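Local coordinates for histidyl-trna synthetase (Thermus thermophilus, PDB 1ADJ) that catalyses the ATP-dependent attachment of L-histidine to tRNA(His), releasing AMP and diphosphate, and works as a class II synthetase homodimer, at the interface of chains A and B. Sequence-based numbering; all coordinates share one arbitrary frame. Chains: chain A/B, Histidyl-trna synthetase.

Contact 1: the interface of chains A and B. Residues chain A 4-5, 11; chain B 42, 45, 88, 92.
B:Arg88, on helix 83-92, reaches across the dimer interface and takes the carboxylate of A:Asp11 end-on: NH2 donates to OD1 at 2.9 Å and NH1 to OD2 at 2.8 Å. Both bonds are nearly straight, both use syn lone pairs, and the two planes lie 3° apart, the signature of a bidentate salt bridge. The guanidinium is fixed from its own chain as well. B:Glu45 grips it side-on through NE and NH2, and B:Glu92 OE1 forms a salt bridge with NH1. The chain of B:Arg88 starts with CG anti to the backbone N (chi1 -169°) and then bends at chi2 and chi3, which turns its end toward A:Asp11. The methyl CB of A:Ala5 sits over one guanidinium face, towards the rim. Replacing B:Arg88 with a leucine would probably leave three carboxylates, those of A:Asp11, B:Glu45 and B:Glu92, clustered without their shared positive mate. Away from this dense network the contact slackens. As modelled, A:Arg4 CD lies 3.7 Å from B:Glu92 CG, and B:Glu92 CA lies over the guanidinium, towards its rim; with the side chain of A:Arg4 poorly ordered, this placement is doubtful. The carboxylate of B:Glu92, on a chain extended beyond CG, is met on its syn side by the backbone N of A:Ala5, which donates to OE1 at 2.8 Å through a short but clearly bent bond, 126° at the hydrogen and well out of the carboxylate plane.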
ATOM      1  N   ARG A   4       9.139  -9.354 -17.967  1.00 63.07           N
ATOM      2  CA  ARG A   4       7.734  -8.983 -17.913  1.00 60.58           C
ATOM      3  C   ARG A   4       7.368  -9.059 -16.436  1.00 58.11           C
ATOM      4  O   ARG A   4       8.205  -9.423 -15.600  1.00 56.34           O
ATOM      5  CB  ARG A   4       6.885 -10.015 -18.666  1.00 62.95           C
ATOM      6  CG  ARG A   4       7.059 -10.023 -20.169  1.00 70.72           C
ATOM      7  CD  ARG A   4       6.228  -8.927 -20.807  1.00 83.21           C
ATOM      8  NE  ARG A   4       6.702  -8.559 -22.141  1.00 91.12           N
ATOM      9  CZ  ARG A   4       7.719  -7.730 -22.372  1.00 94.40           C
ATOM     10  NH1 ARG A   4       8.380  -7.179 -21.359  1.00 95.63           N
ATOM     11  NH2 ARG A   4       8.060  -7.430 -23.619  1.00 94.20           N
ATOM     12  N   ALA A   5       6.130  -8.699 -16.111  1.00 54.63           N
ATOM     13  CA  ALA A   5       5.656  -8.789 -14.735  1.00 51.45           C
ATOM     14  C   ALA A   5       5.331 -10.275 -14.584  1.00 49.52           C
ATOM     15  O   ALA A   5       4.656 -10.855 -15.447  1.00 46.21           O
ATOM     16  CB  ALA A   5       4.405  -7.936 -14.544  1.00 44.89           C
ATOM     17  N   ASP A  11       0.927  -4.652 -13.057  1.00 40.92           N
ATOM     18  CA  ASP A  11       1.099  -3.257 -12.690  1.00 41.16           C
ATOM     19  C   ASP A  11      -0.280  -2.627 -12.604  1.00 39.53           C
ATOM     20  O   ASP A  11      -1.128  -2.844 -13.483  1.00 38.31           O
ATOM     21  CB  ASP A  11       1.943  -2.518 -13.737  1.00 43.33           C
ATOM     22  CG  ASP A  11       3.345  -3.078 -13.850  1.00 45.89           C
ATOM     23  OD1 ASP A  11       3.977  -3.319 -12.800  1.00 46.96           O
ATOM     24  OD2 ASP A  11       3.816  -3.276 -14.986  1.00 44.61           O
TER
ATOM     25  N   PRO B  42       4.360  -4.872  -8.995  1.00 32.77           N
ATOM     26  CA  PRO B  42       4.272  -6.001  -8.062  1.00 31.67           C
ATOM     27  C   PRO B  42       5.345  -5.956  -6.976  1.00 32.21           C
ATOM     28  O   PRO B  42       6.365  -5.292  -7.129  1.00 34.46           O
ATOM     29  CB  PRO B  42       4.471  -7.203  -8.976  1.00 33.79           C
ATOM     30  CG  PRO B  42       3.847  -6.746 -10.258  1.00 35.36           C
ATOM     31  CD  PRO B  42       4.385  -5.351 -10.390  1.00 31.54           C
ATOM     32  N   GLU B  45       9.763  -9.207  -8.603  1.00 34.80           N
ATOM     33  CA  GLU B  45      10.025  -9.272 -10.037  1.00 36.99           C
ATOM     34  C   GLU B  45      10.946 -10.471 -10.261  1.00 39.95           C
ATOM     35  O   GLU B  45      11.428 -11.076  -9.290  1.00 38.66           O
ATOM     36  CB  GLU B  45      10.775  -8.008 -10.480  1.00 36.09           C
ATOM     37  CG  GLU B  45      10.026  -6.695 -10.319  1.00 34.53           C
ATOM     38  CD  GLU B  45       9.159  -6.356 -11.517  1.00 37.10           C
ATOM     39  OE1 GLU B  45       9.308  -7.000 -12.583  1.00 42.75           O
ATOM     40  OE2 GLU B  45       8.327  -5.432 -11.395  1.00 33.27           O
ATOM     41  N   ARG B  88      10.906  -1.568 -16.286  1.00 33.38           N
ATOM     42  CA  ARG B  88      10.399  -2.867 -16.734  1.00 32.73           C
ATOM     43  C   ARG B  88       8.943  -2.682 -17.160  1.00 32.50           C
ATOM     44  O   ARG B  88       8.522  -3.172 -18.207  1.00 32.34           O
ATOM     45  CB  ARG B  88      10.511  -3.882 -15.588  1.00 29.50           C
ATOM     46  CG  ARG B  88      10.282  -5.350 -15.960  1.00 35.29           C
ATOM     47  CD  ARG B  88       8.794  -5.744 -15.932  1.00 39.39           C
ATOM     48  NE  ARG B  88       8.155  -5.445 -14.646  1.00 33.76           N
ATOM     49  CZ  ARG B  88       6.923  -4.965 -14.516  1.00 31.62           C
ATOM     50  NH1 ARG B  88       6.175  -4.729 -15.586  1.00 23.79           N
ATOM     51  NH2 ARG B  88       6.456  -4.671 -13.316  1.00 30.28           N
ATOM     52  N   GLU B  92       7.367  -3.139 -20.874  1.00 41.08           N
ATOM     53  CA  GLU B  92       6.257  -4.073 -21.030  1.00 42.46           C
ATOM     54  C   GLU B  92       4.962  -3.492 -21.572  1.00 40.64           C
ATOM     55  O   GLU B  92       4.315  -4.099 -22.419  1.00 42.98           O
ATOM     56  CB  GLU B  92       5.976  -4.780 -19.708  1.00 44.30           C
ATOM     57  CG  GLU B  92       4.777  -5.707 -19.759  1.00 50.56           C
ATOM     58  CD  GLU B  92       4.590  -6.525 -18.492  1.00 55.63           C
ATOM     59  OE1 GLU B  92       5.437  -6.433 -17.577  1.00 56.82           O
ATOM     60  OE2 GLU B  92       3.591  -7.272 -18.416  1.00 58.39           O
TER

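Contact 2: the interface of chains A and B. Residues chain A 5-6, 9-11, 123; chain B 42, 44.
The N-terminal loop of chain A, residues 5 to 11, together with A:Gln123 at the start of strand 123-132, meets the loop residue B:Pro42 and B:Phe44, the first residue of strand 44-46. Both chains contribute class II aminoacyl-tRNA synthetase catalytic regions, and the enzyme is a homodimer, so this patch belongs to its subunit interface and has a two-fold twin. B:Pro42 is the main inserted group: it buries 76 Å² against chain A, the greatest share among the residues of this patch. The side chain of A:Thr9 crosses the pyrrolidine ring at about a right angle. Its CB stands 3.6 Å from B:Pro42 CG, and OG1 comes to 3.4 Å of the same carbon, a van der Waals approach by the hydroxyl oxygen. That hydroxyl is directed by its own loop: with chi1 at 71°, OG1 lies between the backbone N and the carbonyl carbon, and it donates to the carbonyl O of A:Val6 at 2.7 Å, in the carbonyl plane and on a lone pair. The bond ties the loop to itself and settles the rotation of the side chain, so that the methyl CG2 is sent towards B:Phe44, 3.7 Å from CE1. A:Val6 addresses the same ring from its rim. Its CG2 lies in the ring plane, 3.5 Å from B:Phe44 CE1, which makes this an edge contact; the two side chains cross at about a right angle. Two methyl groups of chain A therefore converge on one ring carbon. On another side of the proline, A:Gln123 extends its chain, CG anti to the backbone N (chi1 -179°), and places the amide oxygen OE1 3.6 Å from B:Pro42 CA. The backbone carbonyl O of A:Lys10 lies 3.7 Å from B:Pro42 CG.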
ATOM      1  N   ALA A   5       6.130  -8.699 -16.111  1.00 54.63           N
ATOM      2  CA  ALA A   5       5.656  -8.789 -14.735  1.00 51.45           C
ATOM      3  C   ALA A   5       5.331 -10.275 -14.584  1.00 49.52           C
ATOM      4  O   ALA A   5       4.656 -10.855 -15.447  1.00 46.21           O
ATOM      5  CB  ALA A   5       4.405  -7.936 -14.544  1.00 44.89           C
ATOM      6  N   VAL A   6       5.864 -10.905 -13.540  1.00 46.32           N
ATOM      7  CA  VAL A   6       5.640 -12.332 -13.316  1.00 48.37           C
ATOM      8  C   VAL A   6       4.159 -12.717 -13.379  1.00 51.00           C
ATOM      9  O   VAL A   6       3.292 -11.992 -12.889  1.00 49.75           O
ATOM     10  CB  VAL A   6       6.255 -12.809 -11.974  1.00 46.41           C
ATOM     11  CG1 VAL A   6       7.762 -12.589 -11.972  1.00 43.84           C
ATOM     12  CG2 VAL A   6       5.625 -12.083 -10.811  1.00 50.85           C
ATOM     13  N   THR A   9       0.799 -11.540 -11.312  1.00 45.81           N
ATOM     14  CA  THR A   9       0.970 -10.205 -10.753  1.00 41.37           C
ATOM     15  C   THR A   9       0.840  -9.240 -11.920  1.00 37.08           C
ATOM     16  O   THR A   9       0.939  -9.654 -13.073  1.00 37.52           O
ATOM     17  CB  THR A   9       2.362 -10.016 -10.107  1.00 38.90           C
ATOM     18  OG1 THR A   9       3.361  -9.958 -11.126  1.00 44.35           O
ATOM     19  CG2 THR A   9       2.687 -11.162  -9.162  1.00 40.03           C
ATOM     20  N   LYS A  10       0.586  -7.971 -11.633  1.00 36.44           N
ATOM     21  CA  LYS A  10       0.456  -6.981 -12.691  1.00 38.14           C
ATOM     22  C   LYS A  10       0.609  -5.572 -12.157  1.00 39.83           C
ATOM     23  O   LYS A  10       0.505  -5.337 -10.954  1.00 44.45           O
ATOM     24  CB  LYS A  10      -0.881  -7.127 -13.416  1.00 36.09           C
ATOM     25  CG  LYS A  10      -2.098  -6.865 -12.559  1.00 39.54           C
ATOM     26  CD  LYS A  10      -3.376  -7.070 -13.352  1.00 42.25           C
ATOM     27  CE  LYS A  10      -3.439  -6.128 -14.546  1.00 47.67           C
ATOM     28  NZ  LYS A  10      -4.720  -6.256 -15.298  1.00 49.39           N
ATOM     29  N   ASP A  11       0.927  -4.652 -13.057  1.00 40.92           N
ATOM     30  CA  ASP A  11       1.099  -3.257 -12.690  1.00 41.16           C
ATOM     31  C   ASP A  11      -0.280  -2.627 -12.604  1.00 39.53           C
ATOM     32  O   ASP A  11      -1.128  -2.844 -13.483  1.00 38.31           O
ATOM     33  CB  ASP A  11       1.943  -2.518 -13.737  1.00 43.33           C
ATOM     34  CG  ASP A  11       3.345  -3.078 -13.850  1.00 45.89           C
ATOM     35  OD1 ASP A  11       3.977  -3.319 -12.800  1.00 46.96           O
ATOM     36  OD2 ASP A  11       3.816  -3.276 -14.986  1.00 44.61           O
ATOM     37  N   GLN A 123      -0.432 -12.548  -6.609  1.00 38.85           N
ATOM     38  CA  GLN A 123      -0.394 -11.360  -5.766  1.00 38.81           C
ATOM     39  C   GLN A 123      -1.729 -10.668  -5.990  1.00 36.72           C
ATOM     40  O   GLN A 123      -2.002 -10.169  -7.090  1.00 37.66           O
ATOM     41  CB  GLN A 123       0.725 -10.377  -6.125  1.00 35.36           C
ATOM     42  CG  GLN A 123       0.699  -9.174  -5.181  1.00 36.77           C
ATOM     43  CD  GLN A 123       1.610  -8.037  -5.582  1.00 40.10           C
ATOM     44  OE1 GLN A 123       2.827  -8.181  -5.622  1.00 41.55           O
ATOM     45  NE2 GLN A 123       1.023  -6.884  -5.853  1.00 40.97           N
TER
ATOM     46  N   PRO B  42       4.360  -4.872  -8.995  1.00 32.77           N
ATOM     47  CA  PRO B  42       4.272  -6.001  -8.062  1.00 31.67           C
ATOM     48  C   PRO B  42       5.345  -5.956  -6.976  1.00 32.21           C
ATOM     49  O   PRO B  42       6.365  -5.292  -7.129  1.00 34.46           O
ATOM     50  CB  PRO B  42       4.471  -7.203  -8.976  1.00 33.79           C
ATOM     51  CG  PRO B  42       3.847  -6.746 -10.258  1.00 35.36           C
ATOM     52  CD  PRO B  42       4.385  -5.351 -10.390  1.00 31.54           C
ATOM     53  N   PHE B  44       7.259  -8.325  -6.145  1.00 33.38           N
ATOM     54  CA  PHE B  44       8.447  -9.043  -6.594  1.00 33.33           C
ATOM     55  C   PHE B  44       8.538  -9.094  -8.111  1.00 33.20           C
ATOM     56  O   PHE B  44       7.531  -8.977  -8.817  1.00 31.21           O
ATOM     57  CB  PHE B  44       8.549 -10.453  -5.975  1.00 33.29           C
ATOM     58  CG  PHE B  44       7.283 -11.268  -6.057  1.00 32.77           C
ATOM     59  CD1 PHE B  44       6.801 -11.725  -7.279  1.00 33.70           C
ATOM     60  CD2 PHE B  44       6.581 -11.597  -4.901  1.00 36.14           C
ATOM     61  CE1 PHE B  44       5.637 -12.498  -7.347  1.00 38.30           C
ATOM     62  CE2 PHE B  44       5.416 -12.369  -4.959  1.00 37.06           C
ATOM     63  CZ  PHE B  44       4.944 -12.819  -6.184  1.00 37.37           C
TER

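The C-alpha centres of contact 1 and contact 2 are about 6 Å apart, making them adjoining parts of one dimer interface. A:Ala5, A:Asp11 and B:Pro42 belong to both. The same N-terminal loop of chain A thus spans an ionic network on helix 83-92 in contact 1 and an apolar seat beside strand 44-46 in contact 2. That strand also carries B:Glu45, next to B:Phe44 in sequence, so shifts in either contact are likely to be felt by the other. Two-fold symmetry repeats the pair with chains exchanged, which probably steadies the homodimer from both subunits.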